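Local coordinates for protein beta-Ala-His dipeptidase (Homo sapiens, PDB 3DLJ) that hydrolyses Xaa-His dipeptides, above all carnosine and anserine, as a secreted, homodimeric zinc metallopeptidase of the M20 family, at residues 63-76 against 86-98. Sequence-based numbering, arbitrary orientation.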
ATOM      1  N   LEU A  63     -22.196  -6.863   0.021  1.00 37.86           N
ATOM      2  CA  LEU A  63     -21.914  -8.176   0.612  1.00 38.12           C
ATOM      3  C   LEU A  63     -23.172  -8.899   1.075  1.00 38.22           C
ATOM      4  O   LEU A  63     -23.296 -10.094   0.860  1.00 38.45           O
ATOM      5  CB  LEU A  63     -20.899  -8.064   1.761  1.00 37.52           C
ATOM      6  CG  LEU A  63     -19.503  -7.604   1.340  1.00 37.81           C
ATOM      7  CD1 LEU A  63     -18.533  -7.559   2.525  1.00 37.45           C
ATOM      8  CD2 LEU A  63     -18.949  -8.455   0.204  1.00 37.20           C
ATOM      9  N   GLN A  64     -24.100  -8.171   1.700  1.00 38.49           N
ATOM     10  CA  GLN A  64     -25.394  -8.724   2.082  1.00 38.57           C
ATOM     11  C   GLN A  64     -26.203  -9.249   0.891  1.00 38.31           C
ATOM     12  O   GLN A  64     -26.816 -10.334   0.961  1.00 37.54           O
ATOM     13  CB  GLN A  64     -26.226  -7.673   2.804  1.00 39.45           C
ATOM     14  CG  GLN A  64     -25.781  -7.354   4.219  1.00 42.36           C
ATOM     15  CD  GLN A  64     -26.897  -6.731   5.053  1.00 45.44           C
ATOM     16  OE1 GLN A  64     -28.079  -6.993   4.820  1.00 46.37           O
ATOM     17  NE2 GLN A  64     -26.523  -5.920   6.038  1.00 46.00           N
ATOM     18  N   ARG A  65     -26.227  -8.470  -0.188  1.00 37.92           N
ATOM     19  CA  ARG A  65     -26.954  -8.850  -1.391  1.00 38.12           C
ATOM     20  C   ARG A  65     -26.372 -10.116  -2.010  1.00 37.80           C
ATOM     21  O   ARG A  65     -27.086 -10.867  -2.659  1.00 37.79           O
ATOM     22  CB  ARG A  65     -27.009  -7.695  -2.401  1.00 37.78           C
ATOM     23  CG  ARG A  65     -27.903  -6.525  -1.941  1.00 38.90           C
ATOM     24  CD  ARG A  65     -28.172  -5.504  -3.054  1.00 39.56           C
ATOM     25  N   LEU A  66     -25.082 -10.351  -1.772  1.00 37.70           N
ATOM     26  CA  LEU A  66     -24.378 -11.563  -2.207  1.00 37.11           C
ATOM     27  C   LEU A  66     -24.704 -12.792  -1.370  1.00 36.15           C
ATOM     28  O   LEU A  66     -24.427 -13.913  -1.785  1.00 35.86           O
ATOM     29  CB  LEU A  66     -22.857 -11.342  -2.147  1.00 37.57           C
ATOM     30  CG  LEU A  66     -22.245 -10.700  -3.393  1.00 40.06           C
ATOM     31  CD1 LEU A  66     -20.773 -11.050  -3.514  1.00 40.13           C
ATOM     32  CD2 LEU A  66     -23.049 -11.128  -4.662  1.00 40.17           C
ATOM     33  N   GLY A  67     -25.246 -12.584  -0.179  1.00 34.89           N
ATOM     34  CA  GLY A  67     -25.551 -13.700   0.696  1.00 34.39           C
ATOM     35  C   GLY A  67     -24.769 -13.779   1.988  1.00 34.38           C
ATOM     36  O   GLY A  67     -24.972 -14.699   2.764  1.00 34.90           O
ATOM     37  N   ALA A  68     -23.878 -12.816   2.221  1.00 34.31           N
ATOM     38  CA  ALA A  68     -23.030 -12.791   3.418  1.00 34.25           C
ATOM     39  C   ALA A  68     -23.767 -12.291   4.673  1.00 34.67           C
ATOM     40  O   ALA A  68     -24.612 -11.381   4.588  1.00 34.32           O
ATOM     41  CB  ALA A  68     -21.785 -11.935   3.160  1.00 33.75           C
ATOM     42  N   ARG A  69     -23.469 -12.912   5.820  1.00 34.77           N
ATOM     43  CA  ARG A  69     -23.762 -12.313   7.133  1.00 35.11           C
ATOM     44  C   ARG A  69     -22.769 -11.149   7.292  1.00 35.30           C
ATOM     45  O   ARG A  69     -21.565 -11.361   7.246  1.00 34.59           O
ATOM     46  CB  ARG A  69     -23.619 -13.337   8.279  1.00 34.61           C
ATOM     47  CG  ARG A  69     -24.056 -12.821   9.665  1.00 34.79           C
ATOM     48  CD  ARG A  69     -23.744 -13.782  10.840  1.00 34.86           C
ATOM     49  NE  ARG A  69     -22.315 -14.038  11.030  1.00 36.36           N
ATOM     50  CZ  ARG A  69     -21.432 -13.172  11.544  1.00 41.05           C
ATOM     51  NH1 ARG A  69     -21.810 -11.947  11.928  1.00 42.00           N
ATOM     52  NH2 ARG A  69     -20.146 -13.516  11.654  1.00 39.69           N
ATOM     53  N   VAL A  70     -23.284  -9.926   7.445  1.00 36.23           N
ATOM     54  CA  VAL A  70     -22.435  -8.723   7.493  1.00 37.00           C
ATOM     55  C   VAL A  70     -22.542  -8.000   8.830  1.00 38.22           C
ATOM     56  O   VAL A  70     -23.644  -7.701   9.290  1.00 38.56           O
ATOM     57  CB  VAL A  70     -22.808  -7.701   6.380  1.00 36.82           C
ATOM     58  CG1 VAL A  70     -21.887  -6.456   6.449  1.00 35.78           C
ATOM     59  CG2 VAL A  70     -22.754  -8.352   5.002  1.00 35.37           C
ATOM     60  N   ALA A  71     -21.404  -7.716   9.455  1.00 39.09           N
ATOM     61  CA  ALA A  71     -21.402  -6.810  10.606  1.00 40.29           C
ATOM     62  C   ALA A  71     -20.544  -5.580  10.301  1.00 40.82           C
ATOM     63  O   ALA A  71     -19.385  -5.723   9.906  1.00 40.86           O
ATOM     64  CB  ALA A  71     -20.900  -7.516  11.866  1.00 40.42           C
ATOM     65  N   SER A  72     -21.123  -4.387  10.461  1.00 41.18           N
ATOM     66  CA  SER A  72     -20.363  -3.148  10.376  1.00 42.19           C
ATOM     67  C   SER A  72     -20.103  -2.708  11.809  1.00 42.55           C
ATOM     68  O   SER A  72     -21.015  -2.245  12.506  1.00 42.86           O
ATOM     69  CB  SER A  72     -21.131  -2.067   9.606  1.00 42.53           C
ATOM     70  OG  SER A  72     -21.727  -2.598   8.423  1.00 45.01           O
ATOM     71  N   VAL A  73     -18.857  -2.885  12.240  1.00 42.58           N
ATOM     72  CA  VAL A  73     -18.425  -2.674  13.621  1.00 42.72           C
ATOM     73  C   VAL A  73     -18.134  -1.197  13.906  1.00 43.08           C
ATOM     74  O   VAL A  73     -17.278  -0.584  13.254  1.00 42.52           O
ATOM     75  CB  VAL A  73     -17.127  -3.487  13.905  1.00 42.85           C
ATOM     76  CG1 VAL A  73     -16.633  -3.264  15.336  1.00 42.07           C
ATOM     77  CG2 VAL A  73     -17.337  -4.970  13.603  1.00 42.49           C
ATOM     78  N   ASP A  74     -18.830  -0.637  14.894  1.00 43.83           N
ATOM     79  CA  ASP A  74     -18.602   0.739  15.317  1.00 44.54           C
ATOM     80  C   ASP A  74     -17.177   0.875  15.887  1.00 45.12           C
ATOM     81  O   ASP A  74     -16.779   0.122  16.782  1.00 45.50           O
ATOM     82  CB  ASP A  74     -19.676   1.170  16.329  1.00 44.97           C
ATOM     83  N   MET A  75     -16.403   1.810  15.342  1.00 45.00           N
ATOM     84  CA  MET A  75     -14.990   1.937  15.702  1.00 45.55           C
ATOM     85  C   MET A  75     -14.665   3.105  16.660  1.00 45.99           C
ATOM     86  O   MET A  75     -13.542   3.195  17.174  1.00 45.41           O
ATOM     87  CB  MET A  75     -14.120   2.034  14.440  1.00 45.45           C
ATOM     88  CG  MET A  75     -14.276   0.869  13.456  1.00 44.69           C
ATOM     89  SD  MET A  75     -13.890  -0.728  14.191  1.00 41.81           S
ATOM     90  CE  MET A  75     -12.093  -0.715  14.142  1.00 40.55           C
ATOM     91  N   GLY A  76     -15.639   3.989  16.889  1.00 46.62           N
ATOM     92  CA  GLY A  76     -15.458   5.136  17.785  1.00 47.29           C
ATOM     93  C   GLY A  76     -14.607   6.253  17.189  1.00 47.89           C
ATOM     94  O   GLY A  76     -14.319   6.226  16.000  1.00 47.59           O
ATOM     95  N   LEU A  86     -12.661  12.989  15.037  1.00 50.11           N
ATOM     96  CA  LEU A  86     -13.528  12.569  13.917  1.00 48.96           C
ATOM     97  C   LEU A  86     -13.958  11.122  14.155  1.00 47.63           C
ATOM     98  O   LEU A  86     -13.176  10.340  14.712  1.00 47.64           O
ATOM     99  CB  LEU A  86     -12.773  12.638  12.580  1.00 48.68           C
ATOM    100  CG  LEU A  86     -12.716  13.942  11.780  1.00 48.81           C
ATOM    101  CD1 LEU A  86     -11.749  13.782  10.629  1.00 48.65           C
ATOM    102  CD2 LEU A  86     -14.092  14.392  11.281  1.00 48.63           C
ATOM    103  N   PRO A  87     -15.180  10.751  13.726  1.00 46.40           N
ATOM    104  CA  PRO A  87     -15.582   9.338  13.778  1.00 45.53           C
ATOM    105  C   PRO A  87     -14.752   8.497  12.819  1.00 44.20           C
ATOM    106  O   PRO A  87     -14.452   8.949  11.720  1.00 44.01           O
ATOM    107  CB  PRO A  87     -17.038   9.354  13.309  1.00 45.10           C
ATOM    108  CG  PRO A  87     -17.453  10.765  13.342  1.00 46.11           C
ATOM    109  CD  PRO A  87     -16.244  11.597  13.162  1.00 46.69           C
ATOM    110  N   ILE A  88     -14.374   7.298  13.251  1.00 43.26           N
ATOM    111  CA  ILE A  88     -13.733   6.316  12.373  1.00 42.45           C
ATOM    112  C   ILE A  88     -14.846   5.547  11.655  1.00 41.92           C
ATOM    113  O   ILE A  88     -15.878   5.237  12.281  1.00 42.20           O
ATOM    114  CB  ILE A  88     -12.833   5.344  13.174  1.00 42.28           C
ATOM    115  CG1 ILE A  88     -11.721   6.112  13.900  1.00 43.16           C
ATOM    116  CG2 ILE A  88     -12.206   4.286  12.292  1.00 40.91           C
ATOM    117  CD1 ILE A  88     -11.293   5.431  15.211  1.00 42.66           C
ATOM    118  N   PRO A  89     -14.677   5.293  10.330  1.00 40.92           N
ATOM    119  CA  PRO A  89     -15.577   4.423   9.566  1.00 39.94           C
ATOM    120  C   PRO A  89     -15.638   2.995  10.106  1.00 39.33           C
ATOM    121  O   PRO A  89     -14.607   2.472  10.555  1.00 39.42           O
ATOM    122  CB  PRO A  89     -14.953   4.421   8.159  1.00 39.57           C
ATOM    123  CG  PRO A  89     -13.560   4.851   8.360  1.00 40.51           C
ATOM    124  CD  PRO A  89     -13.657   5.884   9.444  1.00 40.40           C
ATOM    125  N   PRO A  90     -16.831   2.361  10.044  1.00 38.24           N
ATOM    126  CA  PRO A  90     -16.976   1.010  10.571  1.00 37.66           C
ATOM    127  C   PRO A  90     -16.099   0.028   9.829  1.00 36.97           C
ATOM    128  O   PRO A  90     -15.688   0.287   8.689  1.00 37.22           O
ATOM    129  CB  PRO A  90     -18.469   0.686  10.361  1.00 37.55           C
ATOM    130  CG  PRO A  90     -18.924   1.598   9.284  1.00 38.04           C
ATOM    131  CD  PRO A  90     -18.102   2.868   9.494  1.00 38.63           C
ATOM    132  N   VAL A  91     -15.766  -1.067  10.495  1.00 35.92           N
ATOM    133  CA  VAL A  91     -15.058  -2.131   9.834  1.00 35.40           C
ATOM    134  C   VAL A  91     -16.118  -3.175   9.461  1.00 35.49           C
ATOM    135  O   VAL A  91     -16.952  -3.545  10.289  1.00 35.09           O
ATOM    136  CB  VAL A  91     -13.934  -2.723  10.703  1.00 34.96           C
ATOM    137  CG1 VAL A  91     -13.449  -4.030  10.109  1.00 33.90           C
ATOM    138  CG2 VAL A  91     -12.753  -1.729  10.809  1.00 33.26           C
ATOM    139  N   ILE A  92     -16.107  -3.610   8.204  1.00 35.40           N
ATOM    140  CA  ILE A  92     -16.966  -4.700   7.812  1.00 34.90           C
ATOM    141  C   ILE A  92     -16.309  -6.006   8.204  1.00 34.65           C
ATOM    142  O   ILE A  92     -15.152  -6.254   7.857  1.00 34.40           O
ATOM    143  CB  ILE A  92     -17.286  -4.684   6.312  1.00 35.65           C
ATOM    144  CG1 ILE A  92     -18.161  -3.472   5.998  1.00 35.90           C
ATOM    145  CG2 ILE A  92     -17.957  -6.023   5.882  1.00 33.84           C
ATOM    146  CD1 ILE A  92     -18.361  -3.245   4.537  1.00 38.38           C
ATOM    147  N   LEU A  93     -17.054  -6.808   8.964  1.00 34.28           N
ATOM    148  CA  LEU A  93     -16.685  -8.184   9.263  1.00 34.30           C
ATOM    149  C   LEU A  93     -17.777  -9.101   8.740  1.00 34.51           C
ATOM    150  O   LEU A  93     -18.827  -9.237   9.381  1.00 34.56           O
ATOM    151  CB  LEU A  93     -16.505  -8.385  10.768  1.00 33.85           C
ATOM    152  CG  LEU A  93     -15.316  -7.718  11.475  1.00 32.60           C
ATOM    153  CD1 LEU A  93     -15.334  -8.134  12.935  1.00 30.77           C
ATOM    154  CD2 LEU A  93     -14.006  -8.117  10.839  1.00 29.92           C
ATOM    155  N   ALA A  94     -17.522  -9.727   7.586  1.00 34.74           N
ATOM    156  CA  ALA A  94     -18.548 -10.494   6.857  1.00 35.21           C
ATOM    157  C   ALA A  94     -18.169 -11.958   6.633  1.00 35.94           C
ATOM    158  O   ALA A  94     -16.999 -12.267   6.403  1.00 35.75           O
ATOM    159  CB  ALA A  94     -18.852  -9.819   5.527  1.00 35.12           C
ATOM    160  N   GLU A  95     -19.157 -12.858   6.722  1.00 36.88           N
ATOM    161  CA  GLU A  95     -18.952 -14.281   6.423  1.00 37.48           C
ATOM    162  C   GLU A  95     -19.938 -14.792   5.364  1.00 37.27           C
ATOM    163  O   GLU A  95     -21.141 -14.577   5.466  1.00 37.25           O
ATOM    164  CB  GLU A  95     -18.938 -15.167   7.705  1.00 37.28           C
ATOM    165  CG  GLU A  95     -20.267 -15.766   8.189  1.00 38.12           C
ATOM    166  CD  GLU A  95     -20.152 -16.587   9.499  1.00 38.77           C
ATOM    167  OE1 GLU A  95     -20.809 -16.244  10.510  1.00 38.26           O
ATOM    168  OE2 GLU A  95     -19.416 -17.598   9.521  1.00 41.93           O
ATOM    169  N   LEU A  96     -19.406 -15.466   4.348  1.00 37.52           N
ATOM    170  CA  LEU A  96     -20.212 -16.104   3.322  1.00 37.80           C
ATOM    171  C   LEU A  96     -20.035 -17.625   3.391  1.00 37.67           C
ATOM    172  O   LEU A  96     -19.082 -18.177   2.832  1.00 37.81           O
ATOM    173  CB  LEU A  96     -19.834 -15.570   1.936  1.00 37.89           C
ATOM    174  CG  LEU A  96     -20.591 -16.094   0.709  1.00 38.55           C
ATOM    175  CD1 LEU A  96     -22.067 -15.742   0.733  1.00 38.41           C
ATOM    176  CD2 LEU A  96     -19.939 -15.530  -0.528  1.00 38.23           C
ATOM    177  N   GLY A  97     -20.958 -18.286   4.086  1.00 37.19           N
ATOM    178  CA  GLY A  97     -20.860 -19.720   4.347  1.00 36.60           C
ATOM    179  C   GLY A  97     -20.126 -20.049   5.642  1.00 36.00           C
ATOM    180  O   GLY A  97     -19.118 -19.408   5.984  1.00 36.29           O
ATOM    181  N   SER A  98     -20.647 -21.047   6.352  1.00 35.10           N
ATOM    182  CA  SER A  98     -20.049 -21.616   7.561  1.00 34.88           C
ATOM    183  C   SER A  98     -20.160 -23.147   7.515  1.00 34.73           C
ATOM    184  O   SER A  98     -20.343 -23.803   8.544  1.00 34.66           O
ATOM    185  CB  SER A  98     -20.791 -21.104   8.783  1.00 34.87           C
ATOM    186  OG  SER A  98     -20.409 -19.772   9.051  1.00 37.29           O
TER
HETATM  187  O   HOH W   1     -17.434   3.375  12.939  1.00 30.42           O
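Leu63, in the last turn of helix 46-65, sets its CD1 between two residues of strand 91-96, 3.7 Å from Ile92 CG2 and close to the methyl of Ala94. Its CG lies opposite the carbonyl carbon (chi1 -65°), which directs the branch down onto the sheet. The helix ends in a Schellman motif at Gly67, whose positive phi turns the chain into strand 69-73, with Ala68 N bonded back to Leu63 O and Gly67 N to Gln64 O; Leu96 CD1 packs 3.6 Å from Gly67 C. At Arg69 a hydrogen-bonded antiparallel pair with Glu95 is reinforced by a salt bridge. Glu95 OE1 takes both Arg69 NE, at 2.7 Å on its anti lone pair, and NH2 of the same arginine, at 3.0 Å from above the carboxylate plane. OE1 lies at the edge of the guanidinium, in its plane, and the two flat groups stand nearly perpendicular, at 86°. With an alanine in place of Glu95, the guanidinium would probably lose its charged mate and be freer to turn. Beyond it, Val70 joins Leu63 and Ala68 over Ala94 and Ile92 on the helix-facing side. The backbone ladder continues through Ala71 with Leu93, where Leu93 N reaches Ala71 O in an almost straight bond (175°), and Val73 with Val91; on the other face Val73 CG2 meets Leu93 CD1 at 3.8 Å. Met75, bent at chi2 and chi3, curls back to lay its CE 3.5 Å from Val91 CG2. A water links Met75 N to Ile88 O, and Gly76 O accepts from Ile88 N, continuing the pairing past the prolines. Strands 69-73 and 91-96, nearly antiparallel, form a pair at the edge of the six-stranded mixed sheet of the zinc-binding M20 catalytic domain, with 69-73 outermost within this chain.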